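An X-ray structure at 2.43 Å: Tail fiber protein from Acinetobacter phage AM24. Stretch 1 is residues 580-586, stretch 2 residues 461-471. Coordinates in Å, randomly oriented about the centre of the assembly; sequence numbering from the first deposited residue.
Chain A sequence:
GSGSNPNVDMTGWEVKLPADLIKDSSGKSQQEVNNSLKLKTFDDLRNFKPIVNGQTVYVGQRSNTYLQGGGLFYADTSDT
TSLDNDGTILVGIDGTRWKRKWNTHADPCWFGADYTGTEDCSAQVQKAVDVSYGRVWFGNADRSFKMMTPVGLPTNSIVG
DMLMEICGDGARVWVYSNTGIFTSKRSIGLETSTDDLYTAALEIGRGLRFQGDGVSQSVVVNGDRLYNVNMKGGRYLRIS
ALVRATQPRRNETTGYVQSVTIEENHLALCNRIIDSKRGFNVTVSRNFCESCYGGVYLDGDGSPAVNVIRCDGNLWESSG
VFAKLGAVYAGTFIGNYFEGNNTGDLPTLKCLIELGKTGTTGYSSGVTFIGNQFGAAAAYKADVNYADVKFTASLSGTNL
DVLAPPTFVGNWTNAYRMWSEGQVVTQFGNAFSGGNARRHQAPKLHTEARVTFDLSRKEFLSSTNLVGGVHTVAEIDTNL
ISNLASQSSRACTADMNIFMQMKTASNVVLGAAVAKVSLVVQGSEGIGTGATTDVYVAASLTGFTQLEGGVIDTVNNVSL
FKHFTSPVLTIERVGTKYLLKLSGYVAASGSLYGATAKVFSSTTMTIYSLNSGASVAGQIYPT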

# COMPACT_ATOMS: atom_id res chain seq x y z
N LEU A 580 1.28 -15.06 46.07
CA LEU A 580 2.26 -16.14 46.03
C LEU A 580 3.41 -15.80 46.98
O LEU A 580 3.90 -14.67 46.99
CB LEU A 580 2.78 -16.34 44.61
CG LEU A 580 1.76 -16.87 43.60
CD1 LEU A 580 1.06 -15.73 42.88
CD2 LEU A 580 2.42 -17.81 42.59
N LYS A 581 3.80 -16.78 47.79
CA LYS A 581 4.78 -16.55 48.85
C LYS A 581 5.81 -17.67 48.89
O LYS A 581 5.50 -18.82 48.59
CB LYS A 581 4.10 -16.45 50.23
CG LYS A 581 2.77 -15.72 50.24
CD LYS A 581 2.11 -15.87 51.60
CE LYS A 581 0.84 -15.06 51.69
NZ LYS A 581 0.32 -15.08 53.09
N LEU A 582 7.03 -17.30 49.27
CA LEU A 582 8.12 -18.25 49.43
C LEU A 582 8.64 -18.20 50.87
O LEU A 582 8.67 -17.14 51.50
CB LEU A 582 9.27 -17.96 48.46
CG LEU A 582 8.93 -18.15 46.98
CD1 LEU A 582 10.08 -17.66 46.10
CD2 LEU A 582 8.60 -19.61 46.68
N SER A 583 9.06 -19.36 51.37
CA SER A 583 9.54 -19.49 52.74
C SER A 583 11.07 -19.49 52.77
O SER A 583 11.75 -19.38 51.74
CB SER A 583 8.98 -20.77 53.38
OG SER A 583 9.30 -21.91 52.60
N GLY A 584 11.61 -19.62 53.98
CA GLY A 584 13.05 -19.66 54.17
C GLY A 584 13.77 -18.36 53.86
O GLY A 584 14.94 -18.38 53.47
N TYR A 585 13.10 -17.23 54.05
CA TYR A 585 13.68 -15.94 53.70
C TYR A 585 14.42 -15.33 54.88
O TYR A 585 13.87 -15.22 55.98
CB TYR A 585 12.60 -14.97 53.22
CG TYR A 585 13.13 -13.60 52.88
CD1 TYR A 585 13.59 -13.31 51.60
CD2 TYR A 585 13.20 -12.60 53.84
CE1 TYR A 585 14.08 -12.06 51.28
CE2 TYR A 585 13.70 -11.35 53.54
CZ TYR A 585 14.14 -11.09 52.25
OH TYR A 585 14.63 -9.84 51.94
N VAL A 586 15.67 -14.93 54.64
CA VAL A 586 16.46 -14.17 55.60
C VAL A 586 17.10 -13.01 54.84
O VAL A 586 17.81 -13.23 53.85
CB VAL A 586 17.54 -15.03 56.29
CG1 VAL A 586 18.46 -14.16 57.13
CG2 VAL A 586 16.90 -16.11 57.14
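Stretch 2 (461-471) LSSTNLVGGVH

Stretch 2 meets stretch 1 with its hairpin turn and the strand that leaves it. A weakly bonded helix at about 462–465 leads into strand 466–467; V467 to V470 form a type I' turn, with G468 and G469 both at positive phi, a region that favours glycine. The turn closes on itself, V470 N to V467 O at 2.9 Å and V467 N to V470 O at 3.0 Å, so V470 spends its polar backbone atoms inside the hairpin.

That leaves H471 and G469 to serve the neighbour. H471 runs antiparallel to L582 as a hydrogen-bonded pair: H471 N gives to L582 O at 2.7 Å, nearly straight at 171°, and L582 N gives to H471 O at 2.9 Å. Beyond this pair stretch 1 leaves the strand, yet G469 O still finds a donor, Y585 N, at 2.9 Å. G584 N also lies 3.2 Å from G469 O, but at an angle too poor for a hydrogen bond. Weaker CA-H...O contacts fill in around the carbonyls: V470 CA to L582 O and K581 CA to H471 O, each 3.3 Å, and S583 CA to G469 O at 3.4 Å.

Side chains finish the contact around Y585, which points toward stretch 2. The edge of the H471 ring meets the face of the Y585 ring, centroids 4.6 Å apart and planes at 62°, while L466 CD1 packs 3.7 Å from Y585 CD2. H471 NE2 is hydrogen-bonded to S462 OG at 3.1 Å, holding the imidazole to the helical segment. Y585 OH is 4.0 Å from S462 OG, and a water bridges them, 2.6 Å from each oxygen. Further out, K581 CB rests on V470 CG1 at 3.6 Å, while the lysine's end leads away and NZ is satisfied elsewhere in the structure.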

# COMPACT_ATOMS: atom_id res chain seq x y z
N LEU A 461 7.47 -4.61 49.94
CA LEU A 461 8.29 -4.21 51.08
C LEU A 461 8.26 -5.29 52.15
O LEU A 461 7.23 -5.90 52.41
CB LEU A 461 7.79 -2.88 51.65
CG LEU A 461 8.10 -1.65 50.78
CD1 LEU A 461 7.23 -0.46 51.17
CD2 LEU A 461 9.58 -1.28 50.86
N SER A 462 9.42 -5.54 52.76
CA SER A 462 9.51 -6.59 53.76
C SER A 462 8.67 -6.28 54.99
O SER A 462 8.12 -7.20 55.60
CB SER A 462 10.97 -6.82 54.16
OG SER A 462 11.72 -7.30 53.05
N SER A 463 8.55 -5.01 55.36
CA SER A 463 7.76 -4.64 56.53
C SER A 463 6.30 -5.05 56.39
O SER A 463 5.61 -5.17 57.41
CB SER A 463 7.85 -3.13 56.76
OG SER A 463 7.37 -2.41 55.63
N THR A 464 5.82 -5.28 55.17
CA THR A 464 4.43 -5.61 54.90
C THR A 464 4.21 -7.06 54.48
O THR A 464 3.13 -7.60 54.74
CB THR A 464 3.88 -4.71 53.78
OG1 THR A 464 4.32 -3.37 53.98
CG2 THR A 464 2.36 -4.75 53.75
N ASN A 465 5.18 -7.68 53.83
CA ASN A 465 4.99 -8.98 53.19
C ASN A 465 6.02 -9.99 53.67
O ASN A 465 6.46 -10.87 52.92
CB ASN A 465 5.04 -8.86 51.67
CG ASN A 465 4.15 -7.74 51.14
OD1 ASN A 465 4.54 -6.57 51.15
ND2 ASN A 465 2.97 -8.10 50.66
N LEU A 466 6.44 -9.89 54.93
CA LEU A 466 7.38 -10.84 55.51
C LEU A 466 6.88 -11.23 56.89
O LEU A 466 6.88 -10.41 57.81
CB LEU A 466 8.79 -10.25 55.60
CG LEU A 466 9.83 -11.11 56.30
CD1 LEU A 466 9.97 -12.46 55.60
CD2 LEU A 466 11.17 -10.39 56.37
N VAL A 467 6.44 -12.48 57.03
CA VAL A 467 5.96 -13.03 58.29
C VAL A 467 6.62 -14.39 58.48
O VAL A 467 6.43 -15.30 57.67
CB VAL A 467 4.43 -13.17 58.32
CG1 VAL A 467 3.97 -13.79 59.64
CG2 VAL A 467 3.76 -11.82 58.09
N GLY A 468 7.40 -14.53 59.56
CA GLY A 468 8.04 -15.78 59.91
C GLY A 468 8.82 -16.45 58.80
O GLY A 468 8.67 -17.66 58.57
N GLY A 469 9.66 -15.69 58.09
CA GLY A 469 10.45 -16.23 57.00
C GLY A 469 9.69 -16.45 55.71
O GLY A 469 10.31 -16.83 54.71
N VAL A 470 8.38 -16.25 55.70
CA VAL A 470 7.57 -16.38 54.50
C VAL A 470 7.40 -15.00 53.88
O VAL A 470 6.85 -14.09 54.52
CB VAL A 470 6.20 -17.02 54.80
CG1 VAL A 470 5.38 -17.14 53.53
CG2 VAL A 470 6.39 -18.38 55.45
N HIS A 471 7.87 -14.84 52.65
CA HIS A 471 7.89 -13.55 51.95
C HIS A 471 6.97 -13.63 50.74
O HIS A 471 7.13 -14.51 49.89
CB HIS A 471 9.31 -13.18 51.53
CG HIS A 471 9.54 -11.71 51.42
ND1 HIS A 471 8.80 -10.90 50.59
CD2 HIS A 471 10.43 -10.90 52.05
CE1 HIS A 471 9.22 -9.65 50.70
NE2 HIS A 471 10.21 -9.62 51.58
O HOH W 1 14.23 -7.90 53.61